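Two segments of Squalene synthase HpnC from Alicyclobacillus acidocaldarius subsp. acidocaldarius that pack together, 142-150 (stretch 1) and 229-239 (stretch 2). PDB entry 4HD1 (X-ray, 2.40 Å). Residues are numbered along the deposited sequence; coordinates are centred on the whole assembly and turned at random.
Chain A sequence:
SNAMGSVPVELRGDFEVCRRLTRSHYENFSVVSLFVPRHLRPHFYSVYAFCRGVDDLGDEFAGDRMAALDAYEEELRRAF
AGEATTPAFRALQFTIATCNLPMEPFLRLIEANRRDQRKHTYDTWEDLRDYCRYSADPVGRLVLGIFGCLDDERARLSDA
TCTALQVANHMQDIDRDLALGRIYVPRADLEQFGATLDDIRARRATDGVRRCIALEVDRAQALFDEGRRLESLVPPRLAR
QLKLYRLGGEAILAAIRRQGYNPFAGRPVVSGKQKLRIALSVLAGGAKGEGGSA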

# COMPACT_ATOMS: atom_id res chain seq x y z
N LEU A 142 -6.90 7.33 -0.13
CA LEU A 142 -7.77 7.31 1.05
C LEU A 142 -7.24 8.20 2.17
O LEU A 142 -8.02 8.88 2.85
CB LEU A 142 -7.99 5.87 1.55
CG LEU A 142 -8.73 4.93 0.59
CD1 LEU A 142 -8.69 3.49 1.08
CD2 LEU A 142 -10.16 5.39 0.33
N VAL A 143 -5.92 8.21 2.36
CA VAL A 143 -5.29 9.10 3.34
C VAL A 143 -5.56 10.58 3.00
O VAL A 143 -5.93 11.36 3.88
CB VAL A 143 -3.77 8.80 3.49
CG1 VAL A 143 -3.03 9.94 4.19
CG2 VAL A 143 -3.57 7.48 4.24
N LEU A 144 -5.40 10.95 1.72
CA LEU A 144 -5.75 12.30 1.27
C LEU A 144 -7.21 12.58 1.56
O LEU A 144 -7.57 13.66 2.04
CB LEU A 144 -5.47 12.49 -0.22
CG LEU A 144 -4.02 12.55 -0.70
CD1 LEU A 144 -3.97 12.60 -2.22
CD2 LEU A 144 -3.30 13.74 -0.08
N GLY A 145 -8.06 11.58 1.28
CA GLY A 145 -9.49 11.66 1.52
C GLY A 145 -9.83 11.96 2.97
O GLY A 145 -10.69 12.80 3.25
N ILE A 146 -9.13 11.28 3.89
CA ILE A 146 -9.35 11.48 5.33
C ILE A 146 -9.04 12.92 5.73
O ILE A 146 -9.76 13.51 6.53
CB ILE A 146 -8.57 10.45 6.18
CG1 ILE A 146 -9.14 9.04 5.96
CG2 ILE A 146 -8.63 10.81 7.67
CD1 ILE A 146 -8.33 7.92 6.59
N PHE A 147 -7.99 13.49 5.14
CA PHE A 147 -7.56 14.87 5.42
C PHE A 147 -8.26 15.96 4.60
O PHE A 147 -7.92 17.13 4.74
CB PHE A 147 -6.05 14.99 5.20
CG PHE A 147 -5.23 14.55 6.38
CD1 PHE A 147 -4.87 15.47 7.38
CD2 PHE A 147 -4.80 13.23 6.51
CE1 PHE A 147 -4.11 15.07 8.47
CE2 PHE A 147 -4.04 12.83 7.59
CZ PHE A 147 -3.69 13.76 8.58
N GLY A 148 -9.23 15.59 3.76
CA GLY A 148 -9.89 16.55 2.86
C GLY A 148 -9.01 17.09 1.74
O GLY A 148 -9.12 18.26 1.35
N CYS A 149 -8.13 16.24 1.22
CA CYS A 149 -7.17 16.66 0.21
C CYS A 149 -7.24 15.85 -1.09
O CYS A 149 -6.30 15.86 -1.87
CB CYS A 149 -5.74 16.57 0.77
SG CYS A 149 -5.43 17.76 2.08
N LEU A 150 -8.36 15.18 -1.33
CA LEU A 150 -8.45 14.28 -2.49
C LEU A 150 -9.02 14.93 -3.76
O LEU A 150 -10.24 15.05 -3.93
CB LEU A 150 -9.18 12.98 -2.13
CG LEU A 150 -9.17 11.89 -3.21
CD1 LEU A 150 -7.77 11.52 -3.69
CD2 LEU A 150 -9.92 10.65 -2.72
N ARG A 229 6.34 17.03 -3.97
CA ARG A 229 5.56 18.25 -4.18
C ARG A 229 4.27 18.29 -3.36
O ARG A 229 3.81 19.35 -2.96
CB ARG A 229 5.28 18.46 -5.68
CG ARG A 229 4.52 19.73 -6.03
CD ARG A 229 5.31 21.00 -5.77
NE ARG A 229 4.45 22.18 -5.83
CZ ARG A 229 4.70 23.33 -5.20
NH1 ARG A 229 5.79 23.46 -4.46
NH2 ARG A 229 3.85 24.35 -5.32
N LEU A 230 3.69 17.11 -3.11
CA LEU A 230 2.46 16.99 -2.31
C LEU A 230 2.62 17.57 -0.89
O LEU A 230 1.68 18.14 -0.31
CB LEU A 230 2.01 15.52 -2.27
CG LEU A 230 0.69 15.18 -1.58
CD1 LEU A 230 -0.47 15.99 -2.15
CD2 LEU A 230 0.38 13.68 -1.62
N GLU A 231 3.83 17.46 -0.35
CA GLU A 231 4.13 18.01 0.97
C GLU A 231 3.84 19.52 1.10
O GLU A 231 3.65 20.00 2.20
CB GLU A 231 5.57 17.69 1.38
CG GLU A 231 5.80 16.21 1.61
CD GLU A 231 7.26 15.80 1.58
OE1 GLU A 231 8.15 16.65 1.83
OE2 GLU A 231 7.52 14.60 1.31
N SER A 232 3.81 20.24 -0.02
CA SER A 232 3.51 21.68 0.03
C SER A 232 2.02 22.00 -0.17
O SER A 232 1.65 23.17 -0.21
CB SER A 232 4.33 22.43 -1.02
OG SER A 232 5.69 22.09 -0.94
N LEU A 233 1.19 20.97 -0.31
CA LEU A 233 -0.20 21.15 -0.74
C LEU A 233 -1.23 20.60 0.25
O LEU A 233 -2.42 20.51 -0.07
CB LEU A 233 -0.41 20.51 -2.12
CG LEU A 233 0.57 20.84 -3.26
CD1 LEU A 233 0.20 20.09 -4.52
CD2 LEU A 233 0.61 22.34 -3.53
N VAL A 234 -0.76 20.24 1.44
CA VAL A 234 -1.61 19.57 2.44
C VAL A 234 -1.42 20.19 3.83
O VAL A 234 -0.43 20.90 4.03
CB VAL A 234 -1.36 18.04 2.47
CG1 VAL A 234 -1.71 17.42 1.13
CG2 VAL A 234 0.08 17.73 2.84
N PRO A 235 -2.35 19.93 4.78
CA PRO A 235 -2.13 20.41 6.15
C PRO A 235 -0.78 19.93 6.70
O PRO A 235 -0.34 18.83 6.34
CB PRO A 235 -3.29 19.79 6.93
CG PRO A 235 -4.37 19.60 5.91
CD PRO A 235 -3.65 19.24 4.64
N PRO A 236 -0.10 20.74 7.54
CA PRO A 236 1.26 20.40 8.02
C PRO A 236 1.37 19.02 8.71
O PRO A 236 2.40 18.35 8.58
CB PRO A 236 1.60 21.53 9.01
CG PRO A 236 0.52 22.56 8.90
CD PRO A 236 -0.52 22.11 7.91
N ARG A 237 0.33 18.59 9.41
CA ARG A 237 0.30 17.26 10.00
C ARG A 237 0.41 16.16 8.93
O ARG A 237 1.22 15.24 9.07
CB ARG A 237 -0.96 17.06 10.84
CG ARG A 237 -1.03 17.94 12.08
CD ARG A 237 -0.51 17.20 13.29
NE ARG A 237 -1.31 17.47 14.48
CZ ARG A 237 -1.54 16.60 15.45
NH1 ARG A 237 -1.05 15.37 15.38
NH2 ARG A 237 -2.28 16.95 16.50
N LEU A 238 -0.38 16.25 7.87
CA LEU A 238 -0.25 15.31 6.75
C LEU A 238 1.10 15.47 6.04
O LEU A 238 1.71 14.48 5.62
CB LEU A 238 -1.42 15.42 5.77
CG LEU A 238 -1.40 14.51 4.52
CD1 LEU A 238 -1.19 13.04 4.88
CD2 LEU A 238 -2.67 14.67 3.71
N ALA A 239 1.58 16.71 5.92
CA ALA A 239 2.85 16.97 5.25
C ALA A 239 4.00 16.23 5.92
O ALA A 239 4.79 15.55 5.25
CB ALA A 239 3.14 18.47 5.15

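Leu 238 sets its CB almost squarely over one face of the Phe 147 ring, 3.7 Å from the centroid and only 7° off the ring normal, a CH-pi contact, mostly dispersive, in which weakly polar aliphatic C-H bonds meet the aromatic pi cloud. No hydrogen bond crosses between the stretches; the contact is held by apolar packing, burying 372 Å² in all. Stretch 1 is the end of a helix that closes in a Schellman motif: Gly 148, at positive phi, lets the chain turn, with Gly 148 N bonded to Gly 145 O (3.2 Å) and Cys 149 N to Leu 144 O (2.8 Å). Stretch 2 passes from a 3-10 segment through a short link to a new helix, with Pro 235 at its N-cap. The backbones come nearest at Cys 149 and Val 234, 6.7 Å between their CA atoms. Leu 238 is the hub: besides its contact with Phe 147, its CD1 lies 3.7 Å from Val 143 CG1 and its CD2 4.0 Å from Leu 144 CD2. That same Leu 144 CD2 reaches Leu 230 CD2 at 4.0 Å and Val 234 CG1 at 4.2 Å, so one methyl touches the 3-10 segment, the link and, through Leu 238, the helix, by dispersion. Past the helix end, Cys 149 SG, large and polarisable, packs 3.5 Å from Pro 235 CD and 3.9 Å from Val 234 CG1.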